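PDB 6Q4S: pentalenene synthase from Streptomyces chartreusis NRRL 3882, which cyclises farnesyl diphosphate, probably to the bicyclic sesquiterpene alcohol 7-epi-alpha-eudesmol, in a magnesium-dependent terpene synthase reaction. Local coordinates for residues 181-184 against 185-189; 299-302 against 303-307. All coordinates share one frame; numbering follows the deposited sequence.

Contact 1 of 2, residues 181-184 against 185-189; sequences VGIH and HSIDA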
loop_
_atom_site.group_PDB
_atom_site.type_symbol
_atom_site.label_atom_id
_atom_site.label_comp_id
_atom_site.label_asym_id
_atom_site.label_seq_id
_atom_site.Cartn_x
_atom_site.Cartn_y
_atom_site.Cartn_z
ATOM N N VAL A 181 10.673 -12.623 -4.390
ATOM C CA VAL A 181 10.873 -13.570 -3.277
ATOM C C VAL A 181 9.929 -13.271 -2.080
ATOM O O VAL A 181 9.620 -14.175 -1.339
ATOM C CB VAL A 181 12.325 -13.630 -2.830
ATOM C CG1 VAL A 181 12.741 -12.399 -2.082
ATOM C CG2 VAL A 181 12.601 -14.851 -1.962
ATOM N N GLY A 182 9.465 -12.033 -1.931
ATOM C CA GLY A 182 8.324 -11.779 -1.005
ATOM C C GLY A 182 8.709 -11.809 0.494
ATOM O O GLY A 182 7.898 -12.179 1.394
ATOM N N ILE A 183 9.915 -11.371 0.773
ATOM C CA ILE A 183 10.466 -11.484 2.091
ATOM C C ILE A 183 10.212 -10.219 2.914
ATOM O O ILE A 183 10.255 -10.252 4.139
ATOM C CB ILE A 183 11.982 -11.770 1.976
ATOM C CG1 ILE A 183 12.197 -13.243 1.662
ATOM C CG2 ILE A 183 12.732 -11.428 3.227
ATOM C CD1 ILE A 183 11.575 -14.231 2.663
ATOM N N HIS A 184 10.006 -9.069 2.269
ATOM C CA HIS A 184 9.721 -7.874 3.037
ATOM C C HIS A 184 8.441 -8.062 3.899
ATOM O O HIS A 184 8.444 -7.723 5.095
ATOM C CB HIS A 184 9.593 -6.645 2.115
ATOM C CG HIS A 184 10.920 -6.210 1.553
ATOM N ND1 HIS A 184 11.556 -6.871 0.520
ATOM C CD2 HIS A 184 11.738 -5.193 1.908
ATOM C CE1 HIS A 184 12.716 -6.272 0.280
ATOM N NE2 HIS A 184 12.839 -5.247 1.103
ATOM N N HIS A 185 7.361 -8.532 3.275
ATOM C CA HIS A 185 6.076 -8.709 4.006
ATOM C C HIS A 185 6.225 -9.871 5.005
ATOM O O HIS A 185 5.556 -9.881 6.103
ATOM C CB HIS A 185 4.866 -8.926 3.087
ATOM C CG HIS A 185 4.930 -10.157 2.253
ATOM N ND1 HIS A 185 4.643 -11.421 2.740
ATOM C CD2 HIS A 185 5.137 -10.320 0.925
ATOM C CE1 HIS A 185 4.747 -12.304 1.777
ATOM N NE2 HIS A 185 5.016 -11.652 0.659
ATOM N N SER A 186 7.068 -10.849 4.623
ATOM C CA SER A 186 7.350 -12.007 5.532
ATOM C C SER A 186 7.975 -11.561 6.838
ATOM O O SER A 186 7.574 -12.073 7.917
ATOM C CB SER A 186 8.133 -13.104 4.816
ATOM O OG SER A 186 7.475 -13.473 3.622
ATOM N N ILE A 187 8.928 -10.631 6.757
ATOM C CA ILE A 187 9.573 -10.022 7.914
ATOM C C ILE A 187 8.601 -9.164 8.691
ATOM O O ILE A 187 8.502 -9.274 9.938
ATOM C CB ILE A 187 10.803 -9.201 7.527
ATOM C CG1 ILE A 187 11.935 -10.140 7.069
ATOM C CG2 ILE A 187 11.320 -8.372 8.716
ATOM C CD1 ILE A 187 12.926 -9.467 6.118
ATOM N N ASP A 188 7.798 -8.380 7.969
ATOM C CA ASP A 188 6.778 -7.539 8.611
ATOM C C ASP A 188 5.881 -8.405 9.525
ATOM O O ASP A 188 5.528 -7.978 10.599
ATOM C CB ASP A 188 5.884 -6.846 7.590
ATOM C CG ASP A 188 6.608 -5.812 6.734
ATOM O OD1 ASP A 188 7.634 -5.234 7.141
ATOM O OD2 ASP A 188 6.098 -5.527 5.649
ATOM N N ALA A 189 5.526 -9.607 9.103
ATOM C CA ALA A 189 4.604 -10.367 9.880
ATOM C C ALA A 189 5.246 -10.851 11.195
ATOM O O ALA A 189 4.526 -11.379 12.045
ATOM C CB ALA A 189 4.095 -11.556 9.112
#
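Ser186 OG reaches back to Gly182 O and donates a 2.6 Å hydrogen bond to it, the hydroxyl tilted 19° from the carbonyl plane. With chi1 at -53°, OG stands opposite its own carbonyl carbon, near the backbone N, which directs it to the start of the helix. Regular backbone bonds follow, Ile187 N to Ile183 O and Asp188 N to His184 O, each 3.0 Å. A second contact of Gly182 O is with a ring: it sits 3.0 Å above one face of His185, offset toward the rim and nearest NE2, at an angle too poor for a hydrogen bond. Apolar contact is tight, Ile183 CG2 pressing on Ile187 CD1 at 3.5 Å. His184 NE2 is hydrogen-bonded to Asp213, and the buried Asp188 carboxylate forms salt bridges to Arg141 and Arg212 and a hydrogen bond to Ser145. Gly182 has positive phi, 76°, and a beta carbon there would come within 3.2 Å of His185 NE2, so both backbone and surroundings suit a residue without one. Lying between helices 170-180 and 183-194, five residues after the probable substrate-binding Arg177, this glycine is consistent with the helix G break of class I terpene synthases.

Contact 2 of 2, residues 299-302 against 303-307; sequences EAIQ and HWING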
loop_
_atom_site.group_PDB
_atom_site.type_symbol
_atom_site.label_atom_id
_atom_site.label_comp_id
_atom_site.label_asym_id
_atom_site.label_seq_id
_atom_site.Cartn_x
_atom_site.Cartn_y
_atom_site.Cartn_z
ATOM N N GLU A 299 15.824 -9.967 14.970
ATOM C CA GLU A 299 15.613 -11.395 15.120
ATOM C C GLU A 299 14.591 -11.992 14.160
ATOM O O GLU A 299 14.764 -13.145 13.750
ATOM C CB GLU A 299 15.305 -11.790 16.578
ATOM C CG GLU A 299 16.440 -11.477 17.542
ATOM C CD GLU A 299 16.097 -11.796 19.016
ATOM O OE1 GLU A 299 15.147 -12.595 19.382
ATOM O OE2 GLU A 299 16.812 -11.208 19.826
ATOM N N ALA A 300 13.530 -11.240 13.827
ATOM C CA ALA A 300 12.562 -11.679 12.850
ATOM C C ALA A 300 13.278 -11.920 11.465
ATOM O O ALA A 300 12.969 -12.866 10.796
ATOM C CB ALA A 300 11.421 -10.632 12.682
ATOM N N ILE A 301 14.240 -11.085 11.126
ATOM C CA ILE A 301 15.006 -11.268 9.893
ATOM C C ILE A 301 15.812 -12.569 10.008
ATOM O O ILE A 301 15.726 -13.416 9.134
ATOM C CB ILE A 301 15.911 -10.086 9.552
ATOM C CG1 ILE A 301 15.103 -8.799 9.401
ATOM C CG2 ILE A 301 16.628 -10.430 8.223
ATOM C CD1 ILE A 301 15.947 -7.569 9.282
ATOM N N GLN A 302 16.488 -12.779 11.146
ATOM C CA GLN A 302 17.273 -14.011 11.346
ATOM C C GLN A 302 16.421 -15.250 11.299
ATOM O O GLN A 302 16.794 -16.297 10.727
ATOM C CB GLN A 302 17.981 -13.966 12.688
ATOM C CG GLN A 302 18.889 -12.772 12.916
ATOM C CD GLN A 302 19.489 -12.726 14.355
ATOM O OE1 GLN A 302 19.040 -13.409 15.268
ATOM N NE2 GLN A 302 20.522 -11.938 14.519
ATOM N N HIS A 303 15.232 -15.168 11.875
ATOM C CA HIS A 303 14.352 -16.304 11.804
ATOM C C HIS A 303 14.044 -16.671 10.376
ATOM O O HIS A 303 13.850 -17.867 10.072
ATOM C CB HIS A 303 13.028 -16.094 12.612
ATOM C CG HIS A 303 13.244 -15.765 14.068
ATOM N ND1 HIS A 303 12.395 -14.953 14.792
ATOM C CD2 HIS A 303 14.226 -16.141 14.927
ATOM C CE1 HIS A 303 12.864 -14.812 16.017
ATOM N NE2 HIS A 303 13.985 -15.506 16.118
ATOM N N TRP A 304 13.919 -15.647 9.506
ATOM C CA TRP A 304 13.598 -15.938 8.136
ATOM C C TRP A 304 14.807 -16.555 7.380
ATOM O O TRP A 304 14.659 -17.549 6.668
ATOM C CB TRP A 304 13.030 -14.701 7.418
ATOM C CG TRP A 304 11.620 -14.891 7.294
ATOM C CD1 TRP A 304 10.600 -14.383 8.138
ATOM C CD2 TRP A 304 10.985 -15.769 6.388
ATOM N NE1 TRP A 304 9.395 -14.886 7.756
ATOM C CE2 TRP A 304 9.573 -15.732 6.688
ATOM C CE3 TRP A 304 11.445 -16.575 5.337
ATOM C CZ2 TRP A 304 8.645 -16.468 5.983
ATOM C CZ3 TRP A 304 10.495 -17.329 4.609
ATOM C CH2 TRP A 304 9.096 -17.245 4.942
ATOM N N ILE A 305 15.950 -15.907 7.469
ATOM C CA ILE A 305 17.143 -16.409 6.765
ATOM C C ILE A 305 17.470 -17.829 7.248
ATOM O O ILE A 305 17.545 -18.764 6.423
ATOM C CB ILE A 305 18.370 -15.505 6.971
ATOM C CG1 ILE A 305 18.123 -14.122 6.424
ATOM C CG2 ILE A 305 19.586 -16.171 6.298
ATOM C CD1 ILE A 305 19.161 -13.082 6.843
ATOM N N ASN A 306 17.508 -18.036 8.578
ATOM C CA ASN A 306 17.900 -19.354 9.116
ATOM C C ASN A 306 16.863 -20.416 8.968
ATOM O O ASN A 306 17.160 -21.573 8.519
ATOM C CB ASN A 306 18.337 -19.244 10.534
ATOM C CG ASN A 306 19.281 -20.392 10.928
ATOM O OD1 ASN A 306 20.307 -20.638 10.277
ATOM N ND2 ASN A 306 18.926 -21.097 11.993
ATOM N N GLY A 307 15.612 -20.019 9.217
ATOM C CA GLY A 307 14.520 -20.954 9.178
ATOM C C GLY A 307 14.209 -21.414 7.794
ATOM O O GLY A 307 13.834 -22.579 7.548
HETATM O O HOH W 1 14.302 -14.931 18.889
#
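His303 folds back over the preceding helical turn and lays its imidazole on the carbonyl of Glu299. Its backbone N donates to that same Glu299 O at 2.8 Å, with an N-H...O angle of 158°. Along the side chain, His303 CB lies 3.6 Å and CG 3.0 Å from Glu299 O, because chi1 of -57° puts CG beside the backbone N and carries the ring across the oxygen. ND1 and CD2 flank the same oxygen, which ends up 3.0 Å above the ring plane and over its centre, a position that excludes an in-plane bond to ND1 or NE2. On the far rim, His303 CE1 rests 3.9 Å from Glu299 CB. At the tip, NE2 meets a water at 2.8 Å, lying in the ring plane, and this water donates to Glu299 OE1 at 2.5 Å, bridging the two side chains. The carboxylate is further held by salt bridges to Arg295 and Arg194, while the ring of His60 meets that of His303. On another side of the helix, Ile301 CG2 and Ile305 CD1 lie 3.9 Å apart, the two side chains side by side and both packed on helix 206-228. Replacing His303 by alanine would probably leave the water without its nitrogen partner, His60 without its ring mate and Glu299 O with only its backbone bond here. The carbonyl over the ring and the carboxylate one water away would tend to favour positive charge on the imidazole, an effect that Arg194 and Arg295 probably weaken by pairing with the same carboxylate.

Both contacts are buried, but contact 1 is the deeper, its centre about 5 Å from the centre of the chain against about 11 Å for contact 2. They sit on neighbouring helices, 183-194 and 288-313, which meet directly: Ile183 CD1 lies 3.6 Å from Trp304 CE3. Helix 206-228 packs against both, with Ile219 touching Ile183 and Ile305. In each, a histidine face receives a carbonyl oxygen. Contact 1 forms at a helix start, whereas contact 2 lies inside a helix and uses a water bridge between buried His303 and partly exposed Glu299. The side chains of Ile183 and Trp304 are each about 7 Å from that of Asn223, a probable magnesium ligand.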